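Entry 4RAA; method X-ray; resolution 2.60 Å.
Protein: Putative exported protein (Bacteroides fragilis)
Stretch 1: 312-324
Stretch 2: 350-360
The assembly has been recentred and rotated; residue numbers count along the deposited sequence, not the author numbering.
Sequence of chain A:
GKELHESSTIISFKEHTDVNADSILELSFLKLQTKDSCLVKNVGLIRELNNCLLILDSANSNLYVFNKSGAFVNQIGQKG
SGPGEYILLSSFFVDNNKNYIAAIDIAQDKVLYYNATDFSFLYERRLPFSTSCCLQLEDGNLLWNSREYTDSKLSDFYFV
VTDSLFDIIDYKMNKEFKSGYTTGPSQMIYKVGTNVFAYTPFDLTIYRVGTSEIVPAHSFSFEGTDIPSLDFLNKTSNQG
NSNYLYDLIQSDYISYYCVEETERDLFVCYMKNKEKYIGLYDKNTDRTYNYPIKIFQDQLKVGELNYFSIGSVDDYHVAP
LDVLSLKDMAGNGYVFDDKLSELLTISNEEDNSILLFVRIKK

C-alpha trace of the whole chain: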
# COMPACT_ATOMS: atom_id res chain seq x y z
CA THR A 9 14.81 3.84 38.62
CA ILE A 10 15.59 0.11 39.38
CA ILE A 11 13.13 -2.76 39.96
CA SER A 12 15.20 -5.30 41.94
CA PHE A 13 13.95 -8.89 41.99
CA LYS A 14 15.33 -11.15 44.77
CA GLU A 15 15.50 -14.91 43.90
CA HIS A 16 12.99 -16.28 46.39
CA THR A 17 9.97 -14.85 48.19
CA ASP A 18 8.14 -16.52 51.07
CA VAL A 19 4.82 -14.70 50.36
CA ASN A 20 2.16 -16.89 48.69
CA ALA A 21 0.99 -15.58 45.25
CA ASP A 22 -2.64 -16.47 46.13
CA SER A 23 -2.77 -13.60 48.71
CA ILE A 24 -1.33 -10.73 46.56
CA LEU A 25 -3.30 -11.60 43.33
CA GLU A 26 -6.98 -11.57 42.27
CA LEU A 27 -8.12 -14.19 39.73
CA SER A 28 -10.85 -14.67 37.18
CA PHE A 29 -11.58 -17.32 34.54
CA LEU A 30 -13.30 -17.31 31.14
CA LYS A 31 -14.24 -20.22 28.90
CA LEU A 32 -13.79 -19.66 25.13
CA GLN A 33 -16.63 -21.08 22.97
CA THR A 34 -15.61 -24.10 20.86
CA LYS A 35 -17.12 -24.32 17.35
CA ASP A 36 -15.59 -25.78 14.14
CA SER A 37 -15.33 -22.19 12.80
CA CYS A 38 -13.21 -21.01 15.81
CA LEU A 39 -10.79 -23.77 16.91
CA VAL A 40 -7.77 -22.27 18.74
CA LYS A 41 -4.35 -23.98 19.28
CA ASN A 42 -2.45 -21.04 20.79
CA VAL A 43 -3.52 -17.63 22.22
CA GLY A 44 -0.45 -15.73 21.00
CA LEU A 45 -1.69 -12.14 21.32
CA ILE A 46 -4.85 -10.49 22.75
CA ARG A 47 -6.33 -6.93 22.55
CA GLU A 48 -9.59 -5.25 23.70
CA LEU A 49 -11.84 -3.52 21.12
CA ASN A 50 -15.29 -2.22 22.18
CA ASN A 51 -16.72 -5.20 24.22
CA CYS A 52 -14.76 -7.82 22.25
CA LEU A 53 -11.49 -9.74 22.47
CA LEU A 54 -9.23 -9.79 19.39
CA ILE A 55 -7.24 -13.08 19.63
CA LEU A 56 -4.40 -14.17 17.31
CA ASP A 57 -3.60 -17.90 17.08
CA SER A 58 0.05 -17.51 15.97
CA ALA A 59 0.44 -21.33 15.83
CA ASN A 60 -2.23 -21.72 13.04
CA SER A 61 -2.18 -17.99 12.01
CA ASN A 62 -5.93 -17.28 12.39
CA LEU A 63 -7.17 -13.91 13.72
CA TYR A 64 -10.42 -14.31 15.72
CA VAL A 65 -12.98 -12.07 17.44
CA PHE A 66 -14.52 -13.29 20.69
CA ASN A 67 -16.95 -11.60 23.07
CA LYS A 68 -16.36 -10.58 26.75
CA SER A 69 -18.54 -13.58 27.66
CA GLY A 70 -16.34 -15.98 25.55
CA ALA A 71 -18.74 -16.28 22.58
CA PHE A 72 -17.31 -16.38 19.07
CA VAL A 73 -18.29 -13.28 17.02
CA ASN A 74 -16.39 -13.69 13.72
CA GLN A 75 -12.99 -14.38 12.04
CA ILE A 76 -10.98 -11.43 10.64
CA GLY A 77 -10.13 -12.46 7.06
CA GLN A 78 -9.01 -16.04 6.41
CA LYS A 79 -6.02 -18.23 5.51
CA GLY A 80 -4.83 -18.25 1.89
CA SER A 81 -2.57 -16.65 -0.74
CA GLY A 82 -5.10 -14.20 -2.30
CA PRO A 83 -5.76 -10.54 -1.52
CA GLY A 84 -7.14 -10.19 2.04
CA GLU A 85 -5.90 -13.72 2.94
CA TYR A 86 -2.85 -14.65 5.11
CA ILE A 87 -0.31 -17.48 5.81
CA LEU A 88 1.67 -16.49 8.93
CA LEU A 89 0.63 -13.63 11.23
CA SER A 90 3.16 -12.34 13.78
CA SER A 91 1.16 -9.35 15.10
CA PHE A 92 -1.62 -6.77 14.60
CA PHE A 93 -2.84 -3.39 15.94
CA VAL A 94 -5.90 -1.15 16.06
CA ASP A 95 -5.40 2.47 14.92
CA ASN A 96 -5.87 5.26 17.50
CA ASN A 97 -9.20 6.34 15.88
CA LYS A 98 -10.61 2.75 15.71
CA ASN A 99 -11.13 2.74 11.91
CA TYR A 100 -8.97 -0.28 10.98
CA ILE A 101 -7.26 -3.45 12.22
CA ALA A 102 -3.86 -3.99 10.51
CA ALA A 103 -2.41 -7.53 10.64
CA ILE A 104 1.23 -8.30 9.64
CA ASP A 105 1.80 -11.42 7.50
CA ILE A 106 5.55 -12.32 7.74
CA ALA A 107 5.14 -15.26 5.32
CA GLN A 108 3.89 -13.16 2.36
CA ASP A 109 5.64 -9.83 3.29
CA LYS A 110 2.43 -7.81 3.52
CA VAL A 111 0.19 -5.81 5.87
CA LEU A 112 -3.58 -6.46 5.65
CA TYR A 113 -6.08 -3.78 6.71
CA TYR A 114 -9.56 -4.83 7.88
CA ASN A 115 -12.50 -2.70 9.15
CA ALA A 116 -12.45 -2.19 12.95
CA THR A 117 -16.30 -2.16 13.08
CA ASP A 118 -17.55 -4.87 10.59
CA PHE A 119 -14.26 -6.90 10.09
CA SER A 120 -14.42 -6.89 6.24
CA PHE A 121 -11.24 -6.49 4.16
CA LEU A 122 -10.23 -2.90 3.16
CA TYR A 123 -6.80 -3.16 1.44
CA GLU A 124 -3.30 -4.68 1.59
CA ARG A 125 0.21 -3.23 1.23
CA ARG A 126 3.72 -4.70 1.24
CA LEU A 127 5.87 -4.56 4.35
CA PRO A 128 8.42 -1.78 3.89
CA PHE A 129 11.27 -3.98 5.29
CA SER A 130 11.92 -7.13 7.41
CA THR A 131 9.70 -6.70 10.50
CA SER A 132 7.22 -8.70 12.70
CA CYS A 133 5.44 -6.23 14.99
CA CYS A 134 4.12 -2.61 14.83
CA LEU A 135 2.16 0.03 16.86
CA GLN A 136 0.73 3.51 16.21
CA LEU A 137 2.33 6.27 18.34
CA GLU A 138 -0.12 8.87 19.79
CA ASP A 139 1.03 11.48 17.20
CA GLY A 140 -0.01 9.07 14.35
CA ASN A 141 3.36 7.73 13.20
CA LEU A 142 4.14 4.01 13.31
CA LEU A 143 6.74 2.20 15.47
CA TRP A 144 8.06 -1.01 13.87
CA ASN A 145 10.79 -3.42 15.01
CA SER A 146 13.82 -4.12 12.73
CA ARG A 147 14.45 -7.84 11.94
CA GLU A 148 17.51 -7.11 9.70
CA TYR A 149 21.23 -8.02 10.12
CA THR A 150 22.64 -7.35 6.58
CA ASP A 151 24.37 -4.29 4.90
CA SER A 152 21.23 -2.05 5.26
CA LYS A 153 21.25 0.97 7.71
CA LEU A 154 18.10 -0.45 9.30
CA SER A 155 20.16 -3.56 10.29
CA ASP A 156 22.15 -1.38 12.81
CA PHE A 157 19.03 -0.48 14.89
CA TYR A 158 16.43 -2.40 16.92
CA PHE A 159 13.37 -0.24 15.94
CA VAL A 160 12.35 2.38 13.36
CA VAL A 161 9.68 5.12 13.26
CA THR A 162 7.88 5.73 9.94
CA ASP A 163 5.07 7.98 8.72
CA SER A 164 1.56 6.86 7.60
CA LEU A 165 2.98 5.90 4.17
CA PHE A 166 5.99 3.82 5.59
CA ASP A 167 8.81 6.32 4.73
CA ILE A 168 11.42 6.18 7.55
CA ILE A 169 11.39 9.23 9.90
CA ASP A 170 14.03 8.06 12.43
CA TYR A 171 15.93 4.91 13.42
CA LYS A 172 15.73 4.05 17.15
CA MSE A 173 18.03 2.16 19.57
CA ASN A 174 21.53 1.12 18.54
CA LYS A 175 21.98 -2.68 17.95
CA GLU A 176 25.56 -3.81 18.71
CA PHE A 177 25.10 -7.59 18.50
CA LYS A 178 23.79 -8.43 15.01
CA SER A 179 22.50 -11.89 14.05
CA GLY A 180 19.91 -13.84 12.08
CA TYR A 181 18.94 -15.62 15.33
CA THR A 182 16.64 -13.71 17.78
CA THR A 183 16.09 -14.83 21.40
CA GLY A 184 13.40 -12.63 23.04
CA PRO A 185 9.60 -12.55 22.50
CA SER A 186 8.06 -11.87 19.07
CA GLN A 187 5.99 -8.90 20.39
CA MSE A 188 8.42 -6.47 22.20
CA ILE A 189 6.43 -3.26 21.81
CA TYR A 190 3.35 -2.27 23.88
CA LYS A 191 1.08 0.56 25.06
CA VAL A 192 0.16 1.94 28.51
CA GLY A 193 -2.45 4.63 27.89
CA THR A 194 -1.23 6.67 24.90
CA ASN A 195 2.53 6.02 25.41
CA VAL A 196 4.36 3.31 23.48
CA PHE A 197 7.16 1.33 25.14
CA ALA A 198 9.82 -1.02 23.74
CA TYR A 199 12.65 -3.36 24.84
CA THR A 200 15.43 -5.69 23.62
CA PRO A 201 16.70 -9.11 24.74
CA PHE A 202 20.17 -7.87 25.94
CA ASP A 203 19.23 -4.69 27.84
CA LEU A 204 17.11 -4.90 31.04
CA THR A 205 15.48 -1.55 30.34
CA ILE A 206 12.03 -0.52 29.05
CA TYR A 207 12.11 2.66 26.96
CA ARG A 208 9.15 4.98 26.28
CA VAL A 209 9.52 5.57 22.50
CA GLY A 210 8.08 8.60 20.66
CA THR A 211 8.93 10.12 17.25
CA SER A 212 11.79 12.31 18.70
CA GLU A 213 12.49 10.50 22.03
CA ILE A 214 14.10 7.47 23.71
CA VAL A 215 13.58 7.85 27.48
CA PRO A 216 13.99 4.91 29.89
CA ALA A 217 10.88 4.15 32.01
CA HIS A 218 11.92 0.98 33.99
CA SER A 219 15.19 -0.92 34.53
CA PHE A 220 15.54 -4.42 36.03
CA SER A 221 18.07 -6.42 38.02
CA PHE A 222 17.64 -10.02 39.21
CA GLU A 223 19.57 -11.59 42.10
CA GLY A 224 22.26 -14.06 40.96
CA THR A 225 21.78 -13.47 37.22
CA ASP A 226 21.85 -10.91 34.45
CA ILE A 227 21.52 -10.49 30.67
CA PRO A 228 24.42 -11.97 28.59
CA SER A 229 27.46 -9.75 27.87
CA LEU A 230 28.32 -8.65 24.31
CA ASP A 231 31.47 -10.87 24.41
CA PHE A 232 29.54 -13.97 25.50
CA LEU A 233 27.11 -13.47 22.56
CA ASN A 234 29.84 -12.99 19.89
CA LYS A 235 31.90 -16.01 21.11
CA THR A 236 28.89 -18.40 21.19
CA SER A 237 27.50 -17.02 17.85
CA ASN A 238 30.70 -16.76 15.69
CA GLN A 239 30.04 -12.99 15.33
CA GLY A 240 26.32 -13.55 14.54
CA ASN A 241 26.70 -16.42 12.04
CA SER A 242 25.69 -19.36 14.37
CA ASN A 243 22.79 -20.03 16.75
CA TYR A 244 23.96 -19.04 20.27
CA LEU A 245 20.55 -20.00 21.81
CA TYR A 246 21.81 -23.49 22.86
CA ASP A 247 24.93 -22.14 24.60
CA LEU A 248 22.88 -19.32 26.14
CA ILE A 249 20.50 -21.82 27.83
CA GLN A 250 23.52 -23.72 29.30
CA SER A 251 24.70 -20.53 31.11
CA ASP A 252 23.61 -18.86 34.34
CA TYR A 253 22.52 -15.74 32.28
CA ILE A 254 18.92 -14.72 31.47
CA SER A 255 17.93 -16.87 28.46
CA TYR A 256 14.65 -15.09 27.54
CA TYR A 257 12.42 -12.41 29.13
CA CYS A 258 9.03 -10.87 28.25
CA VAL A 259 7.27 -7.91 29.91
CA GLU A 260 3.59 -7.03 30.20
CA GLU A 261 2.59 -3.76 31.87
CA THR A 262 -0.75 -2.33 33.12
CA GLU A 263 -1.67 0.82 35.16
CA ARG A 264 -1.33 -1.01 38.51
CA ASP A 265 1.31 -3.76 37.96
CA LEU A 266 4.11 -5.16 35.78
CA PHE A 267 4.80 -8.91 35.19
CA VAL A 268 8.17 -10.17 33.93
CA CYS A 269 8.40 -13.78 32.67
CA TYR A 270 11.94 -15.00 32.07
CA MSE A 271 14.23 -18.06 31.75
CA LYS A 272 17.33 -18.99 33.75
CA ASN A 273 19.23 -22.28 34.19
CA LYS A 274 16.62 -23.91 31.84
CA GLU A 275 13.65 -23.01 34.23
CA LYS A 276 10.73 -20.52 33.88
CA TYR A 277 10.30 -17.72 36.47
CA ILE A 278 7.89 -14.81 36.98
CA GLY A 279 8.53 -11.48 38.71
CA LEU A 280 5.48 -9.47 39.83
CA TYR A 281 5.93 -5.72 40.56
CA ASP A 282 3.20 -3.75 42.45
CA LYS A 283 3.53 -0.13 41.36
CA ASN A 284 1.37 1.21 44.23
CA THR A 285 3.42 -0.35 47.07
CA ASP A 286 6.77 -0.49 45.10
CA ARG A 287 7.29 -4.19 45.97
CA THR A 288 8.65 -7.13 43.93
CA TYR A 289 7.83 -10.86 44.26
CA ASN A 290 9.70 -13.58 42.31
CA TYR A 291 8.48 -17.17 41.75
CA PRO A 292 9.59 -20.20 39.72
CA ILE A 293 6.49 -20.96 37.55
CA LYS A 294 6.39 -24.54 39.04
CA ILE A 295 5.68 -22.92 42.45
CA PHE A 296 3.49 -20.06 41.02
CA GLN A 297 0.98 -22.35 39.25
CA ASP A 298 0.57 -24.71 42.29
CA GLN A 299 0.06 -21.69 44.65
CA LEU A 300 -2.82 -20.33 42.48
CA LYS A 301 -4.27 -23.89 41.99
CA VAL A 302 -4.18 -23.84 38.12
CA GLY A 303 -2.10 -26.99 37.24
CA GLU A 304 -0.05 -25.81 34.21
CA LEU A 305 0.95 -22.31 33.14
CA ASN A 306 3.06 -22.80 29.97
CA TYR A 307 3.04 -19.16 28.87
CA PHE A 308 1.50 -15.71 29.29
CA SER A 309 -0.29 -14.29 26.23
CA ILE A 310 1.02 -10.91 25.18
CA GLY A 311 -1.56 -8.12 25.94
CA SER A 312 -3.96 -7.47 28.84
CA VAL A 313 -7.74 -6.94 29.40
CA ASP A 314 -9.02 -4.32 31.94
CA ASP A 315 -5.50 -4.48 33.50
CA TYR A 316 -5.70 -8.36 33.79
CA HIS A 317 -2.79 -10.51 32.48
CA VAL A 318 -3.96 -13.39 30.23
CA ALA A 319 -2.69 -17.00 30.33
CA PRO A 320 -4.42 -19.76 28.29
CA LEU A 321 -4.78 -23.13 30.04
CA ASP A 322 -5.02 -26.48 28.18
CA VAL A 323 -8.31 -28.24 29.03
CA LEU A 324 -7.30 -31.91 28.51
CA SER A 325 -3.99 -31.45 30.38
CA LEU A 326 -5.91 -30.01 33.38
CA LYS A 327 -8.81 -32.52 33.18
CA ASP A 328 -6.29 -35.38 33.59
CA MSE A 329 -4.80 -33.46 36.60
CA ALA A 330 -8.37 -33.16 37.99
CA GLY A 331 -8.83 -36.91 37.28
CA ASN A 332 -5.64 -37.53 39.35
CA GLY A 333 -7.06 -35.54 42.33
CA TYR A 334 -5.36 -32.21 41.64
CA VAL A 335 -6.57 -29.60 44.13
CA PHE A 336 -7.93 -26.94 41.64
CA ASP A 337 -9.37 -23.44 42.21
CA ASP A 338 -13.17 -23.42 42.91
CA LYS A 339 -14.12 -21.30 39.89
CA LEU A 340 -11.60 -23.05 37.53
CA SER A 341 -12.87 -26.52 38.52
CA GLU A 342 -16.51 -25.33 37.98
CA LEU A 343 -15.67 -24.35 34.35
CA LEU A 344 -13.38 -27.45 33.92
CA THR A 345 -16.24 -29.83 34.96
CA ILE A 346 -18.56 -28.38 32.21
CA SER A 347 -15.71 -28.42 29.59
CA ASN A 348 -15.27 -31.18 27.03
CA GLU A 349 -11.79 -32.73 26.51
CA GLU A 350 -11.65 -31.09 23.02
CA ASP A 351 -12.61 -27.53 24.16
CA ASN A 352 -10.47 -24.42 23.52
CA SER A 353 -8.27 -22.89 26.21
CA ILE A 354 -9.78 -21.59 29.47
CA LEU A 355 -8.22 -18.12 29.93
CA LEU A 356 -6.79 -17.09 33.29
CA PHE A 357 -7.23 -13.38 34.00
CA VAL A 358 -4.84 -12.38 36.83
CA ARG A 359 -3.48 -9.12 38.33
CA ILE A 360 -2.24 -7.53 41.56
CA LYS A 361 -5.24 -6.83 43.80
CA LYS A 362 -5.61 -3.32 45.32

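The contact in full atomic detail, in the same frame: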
# COMPACT_ATOMS: atom_id res chain seq x y z
N SER A 312 -3.15 -7.43 27.62
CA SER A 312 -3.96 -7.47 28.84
C SER A 312 -5.40 -7.01 28.56
O SER A 312 -5.69 -6.47 27.49
CB SER A 312 -3.31 -6.64 29.95
OG SER A 312 -2.93 -5.36 29.49
N VAL A 313 -6.30 -7.25 29.52
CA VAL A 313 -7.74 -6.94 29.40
C VAL A 313 -8.24 -6.34 30.72
O VAL A 313 -8.30 -7.05 31.72
CB VAL A 313 -8.54 -8.24 29.08
CG1 VAL A 313 -10.04 -7.97 28.95
CG2 VAL A 313 -8.00 -8.92 27.81
N ASP A 314 -8.57 -5.04 30.72
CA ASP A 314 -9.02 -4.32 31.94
C ASP A 314 -7.94 -4.52 33.05
O ASP A 314 -8.24 -4.93 34.18
CB ASP A 314 -10.44 -4.82 32.34
CG ASP A 314 -11.04 -4.08 33.54
OD1 ASP A 314 -10.72 -2.89 33.76
OD2 ASP A 314 -11.83 -4.72 34.27
N ASP A 315 -6.69 -4.28 32.66
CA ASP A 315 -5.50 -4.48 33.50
C ASP A 315 -5.26 -5.93 34.03
O ASP A 315 -4.48 -6.11 34.97
CB ASP A 315 -5.47 -3.43 34.64
CG ASP A 315 -5.38 -1.97 34.13
OD1 ASP A 315 -5.02 -1.72 32.96
OD2 ASP A 315 -5.65 -1.05 34.94
N TYR A 316 -5.90 -6.94 33.43
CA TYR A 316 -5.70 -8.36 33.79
C TYR A 316 -4.73 -9.01 32.79
O TYR A 316 -4.90 -8.84 31.58
CB TYR A 316 -7.00 -9.20 33.80
CG TYR A 316 -7.92 -9.03 35.00
CD1 TYR A 316 -7.76 -9.83 36.14
CD2 TYR A 316 -8.98 -8.11 34.98
CE1 TYR A 316 -8.61 -9.70 37.24
CE2 TYR A 316 -9.83 -7.97 36.07
CZ TYR A 316 -9.65 -8.77 37.19
OH TYR A 316 -10.50 -8.62 38.26
N HIS A 317 -3.75 -9.75 33.30
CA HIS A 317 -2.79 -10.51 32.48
C HIS A 317 -3.51 -11.79 32.06
O HIS A 317 -4.25 -12.35 32.86
CB HIS A 317 -1.53 -10.82 33.27
CG HIS A 317 -0.77 -9.61 33.67
ND1 HIS A 317 0.44 -9.27 33.10
CD2 HIS A 317 -1.07 -8.61 34.54
CE1 HIS A 317 0.86 -8.13 33.63
NE2 HIS A 317 -0.04 -7.71 34.50
N VAL A 318 -3.28 -12.23 30.81
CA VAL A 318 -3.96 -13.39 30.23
C VAL A 318 -3.00 -14.57 30.11
O VAL A 318 -1.87 -14.39 29.67
CB VAL A 318 -4.55 -13.07 28.84
CG1 VAL A 318 -5.28 -14.28 28.24
CG2 VAL A 318 -5.48 -11.86 28.92
N ALA A 319 -3.47 -15.76 30.46
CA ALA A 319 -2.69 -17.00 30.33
C ALA A 319 -3.63 -18.14 29.93
O ALA A 319 -4.46 -18.54 30.74
CB ALA A 319 -2.00 -17.32 31.64
N PRO A 320 -3.53 -18.67 28.69
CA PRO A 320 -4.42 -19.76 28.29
C PRO A 320 -3.99 -21.07 28.92
O PRO A 320 -2.79 -21.35 29.01
CB PRO A 320 -4.27 -19.79 26.77
CG PRO A 320 -2.87 -19.36 26.56
CD PRO A 320 -2.57 -18.35 27.62
N LEU A 321 -4.98 -21.85 29.36
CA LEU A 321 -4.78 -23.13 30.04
C LEU A 321 -5.37 -24.26 29.19
O LEU A 321 -6.50 -24.13 28.71
CB LEU A 321 -5.48 -23.07 31.40
CG LEU A 321 -5.12 -21.90 32.33
CD1 LEU A 321 -6.07 -21.86 33.53
CD2 LEU A 321 -3.69 -21.96 32.83
N ASP A 322 -4.62 -25.35 29.02
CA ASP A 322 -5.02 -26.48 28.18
C ASP A 322 -6.02 -27.34 28.94
O ASP A 322 -5.69 -27.86 30.01
CB ASP A 322 -3.80 -27.31 27.78
CG ASP A 322 -4.15 -28.44 26.81
OD1 ASP A 322 -4.61 -28.13 25.69
OD2 ASP A 322 -3.94 -29.62 27.16
N VAL A 323 -7.22 -27.52 28.37
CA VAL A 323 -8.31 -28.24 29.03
C VAL A 323 -7.94 -29.69 29.34
O VAL A 323 -7.89 -30.06 30.51
CB VAL A 323 -9.64 -28.15 28.22
CG1 VAL A 323 -10.74 -29.05 28.80
CG2 VAL A 323 -10.11 -26.69 28.16
N LEU A 324 -7.62 -30.48 28.32
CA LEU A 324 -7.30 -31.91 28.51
C LEU A 324 -6.19 -32.16 29.52
O LEU A 324 -6.30 -33.10 30.33
CB LEU A 324 -6.97 -32.61 27.19
CG LEU A 324 -6.66 -34.12 27.26
CD1 LEU A 324 -7.79 -34.90 27.92
CD2 LEU A 324 -6.39 -34.65 25.86
N GLU A 350 -12.05 -31.75 24.28
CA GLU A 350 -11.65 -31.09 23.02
C GLU A 350 -11.78 -29.57 23.05
O GLU A 350 -11.36 -28.93 22.10
CB GLU A 350 -12.46 -31.64 21.83
CG GLU A 350 -12.48 -33.17 21.67
CD GLU A 350 -13.33 -33.92 22.67
OE1 GLU A 350 -14.12 -33.27 23.39
OE2 GLU A 350 -13.21 -35.16 22.78
N ASP A 351 -12.35 -28.99 24.11
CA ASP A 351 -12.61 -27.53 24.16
C ASP A 351 -11.36 -26.64 24.15
O ASP A 351 -10.30 -27.03 24.66
CB ASP A 351 -13.51 -27.14 25.37
CG ASP A 351 -14.98 -27.50 25.18
OD1 ASP A 351 -15.50 -27.49 24.04
OD2 ASP A 351 -15.66 -27.73 26.20
N ASN A 352 -11.52 -25.44 23.58
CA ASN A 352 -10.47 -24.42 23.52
C ASN A 352 -10.00 -24.02 24.91
O ASN A 352 -10.63 -24.34 25.91
CB ASN A 352 -10.95 -23.15 22.77
CG ASN A 352 -11.11 -23.35 21.27
OD1 ASN A 352 -10.59 -24.31 20.68
ND2 ASN A 352 -11.81 -22.42 20.62
N SER A 353 -8.88 -23.32 24.95
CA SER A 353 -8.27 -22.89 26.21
C SER A 353 -9.22 -22.10 27.14
O SER A 353 -10.04 -21.29 26.67
CB SER A 353 -7.03 -22.01 25.94
OG SER A 353 -6.04 -22.73 25.23
N ILE A 354 -9.12 -22.39 28.44
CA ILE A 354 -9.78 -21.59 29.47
C ILE A 354 -8.75 -20.51 29.81
O ILE A 354 -7.63 -20.84 30.24
CB ILE A 354 -10.13 -22.40 30.75
CG1 ILE A 354 -11.14 -23.51 30.40
CG2 ILE A 354 -10.67 -21.45 31.84
CD1 ILE A 354 -11.53 -24.41 31.56
N LEU A 355 -9.12 -19.25 29.63
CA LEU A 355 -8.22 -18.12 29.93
C LEU A 355 -8.22 -17.80 31.42
O LEU A 355 -9.26 -17.81 32.06
CB LEU A 355 -8.60 -16.86 29.16
CG LEU A 355 -8.70 -16.97 27.64
CD1 LEU A 355 -9.02 -15.60 27.06
CD2 LEU A 355 -7.42 -17.53 27.04
N LEU A 356 -7.02 -17.54 31.93
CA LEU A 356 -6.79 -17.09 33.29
C LEU A 356 -6.55 -15.59 33.18
O LEU A 356 -5.63 -15.16 32.49
CB LEU A 356 -5.55 -17.76 33.90
CG LEU A 356 -4.91 -17.15 35.15
CD1 LEU A 356 -5.90 -16.91 36.28
CD2 LEU A 356 -3.76 -18.03 35.62
N PHE A 357 -7.39 -14.82 33.86
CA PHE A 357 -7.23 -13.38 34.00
C PHE A 357 -6.70 -13.18 35.41
O PHE A 357 -7.37 -13.60 36.37
CB PHE A 357 -8.55 -12.65 33.78
CG PHE A 357 -9.01 -12.68 32.36
CD1 PHE A 357 -9.75 -13.75 31.87
CD2 PHE A 357 -8.71 -11.63 31.48
CE1 PHE A 357 -10.17 -13.78 30.55
CE2 PHE A 357 -9.14 -11.66 30.16
CZ PHE A 357 -9.87 -12.74 29.69
N VAL A 358 -5.51 -12.58 35.53
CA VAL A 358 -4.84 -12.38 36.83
C VAL A 358 -4.13 -11.02 36.90
O VAL A 358 -3.56 -10.56 35.92
CB VAL A 358 -3.83 -13.53 37.11
CG1 VAL A 358 -2.78 -13.66 36.01
CG2 VAL A 358 -3.17 -13.39 38.47
N ARG A 359 -4.16 -10.40 38.08
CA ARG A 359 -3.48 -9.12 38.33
C ARG A 359 -3.24 -8.92 39.82
O ARG A 359 -3.75 -9.69 40.64
CB ARG A 359 -4.29 -7.94 37.77
CG ARG A 359 -5.67 -7.75 38.39
CD ARG A 359 -6.46 -6.61 37.76
NE ARG A 359 -7.76 -6.44 38.42
CZ ARG A 359 -8.67 -5.50 38.13
NH1 ARG A 359 -8.47 -4.60 37.16
NH2 ARG A 359 -9.82 -5.46 38.82
N ILE A 360 -2.48 -7.88 40.16
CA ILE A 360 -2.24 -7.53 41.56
C ILE A 360 -3.53 -6.90 42.06
O ILE A 360 -4.07 -6.00 41.40
CB ILE A 360 -1.04 -6.55 41.71
CG1 ILE A 360 0.28 -7.22 41.28
CG2 ILE A 360 -0.90 -6.03 43.15
CD1 ILE A 360 0.82 -8.30 42.22

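Two antiparallel strands, 316-321 and 354-360, form the frame of this contact, and side chains of different sizes fill the spaces around it. Three reciprocal pairs of hydrogen bonds set the register. His317 N donates to Val358 O (2.7 Å) and Val358 N to His317 O (3.0 Å); Ala319 and Leu356 repeat the exchange, as do Leu321 and Ile354, where the pair loosens slightly, with Ile354 N to Leu321 O at 3.2 Å. Between these pairs the chains close up through CA-H...O contacts, such as Val318 CA to Leu356 O at 3.3 Å. Pro320 has no amide hydrogen to offer, and it sits opposite Leu355 in a non-hydrogen-bonded pair, a position that asks for none across this ladder.

The register sorts the side chains onto two faces. On the face of Val318, Pro320, Leu355 and Phe357, the Phe357 ring is the large bump. Its edge meets Val313, CE2 lying 3.6 Å from Val313 CB, while Val318 CG2 approaches the same CE2 at 3.9 Å. The valine that opens the turn and the valine in the strand thus both border one aromatic ring. Farther along, Leu355 CD2 fits between two neighbours, 4.1 Å from Val318 CG1 and 3.9 Å from Pro320 CB.

The other face carries His317, Ala319, Leu321, Ile354, Leu356 and Val358. Here the small Ala319 is paired with the larger Leu356, their CB atoms 4.2 Å apart, and Leu321 reaches diagonally to the same leucine, its CD1 4.1 Å from Leu356 CB. Past the strand, Val323 opens the helix and turns its side chain toward stretch 2. Its CG2 is the knob: it lies 3.3 Å from Asn352 O, 3.5 Å from Asp351 O and 4.0 Å from Ile354 CG1, so a single methyl packs against both backbone carbonyls and an aliphatic side chain.

At the opposite end, a type I' turn from Val313 to Tyr316 brings Tyr316 up to Arg359. The arginine is extended beyond chi1, with chi2 to chi4 all near 180°, and its guanidinium lies flat on the tyrosine ring, centres 4.0 Å apart and planes at 19°. Arg359 CD also sits over that ring, 3.7 Å from its centroid, so aliphatic and planar parts of one side chain cover the aromatic face together. The guanidinium reaches the turn as well, with Arg359 NH1 3.0 Å from Asp314 O. The rule to read here is a flat surface laid on a flat surface, beside a turn.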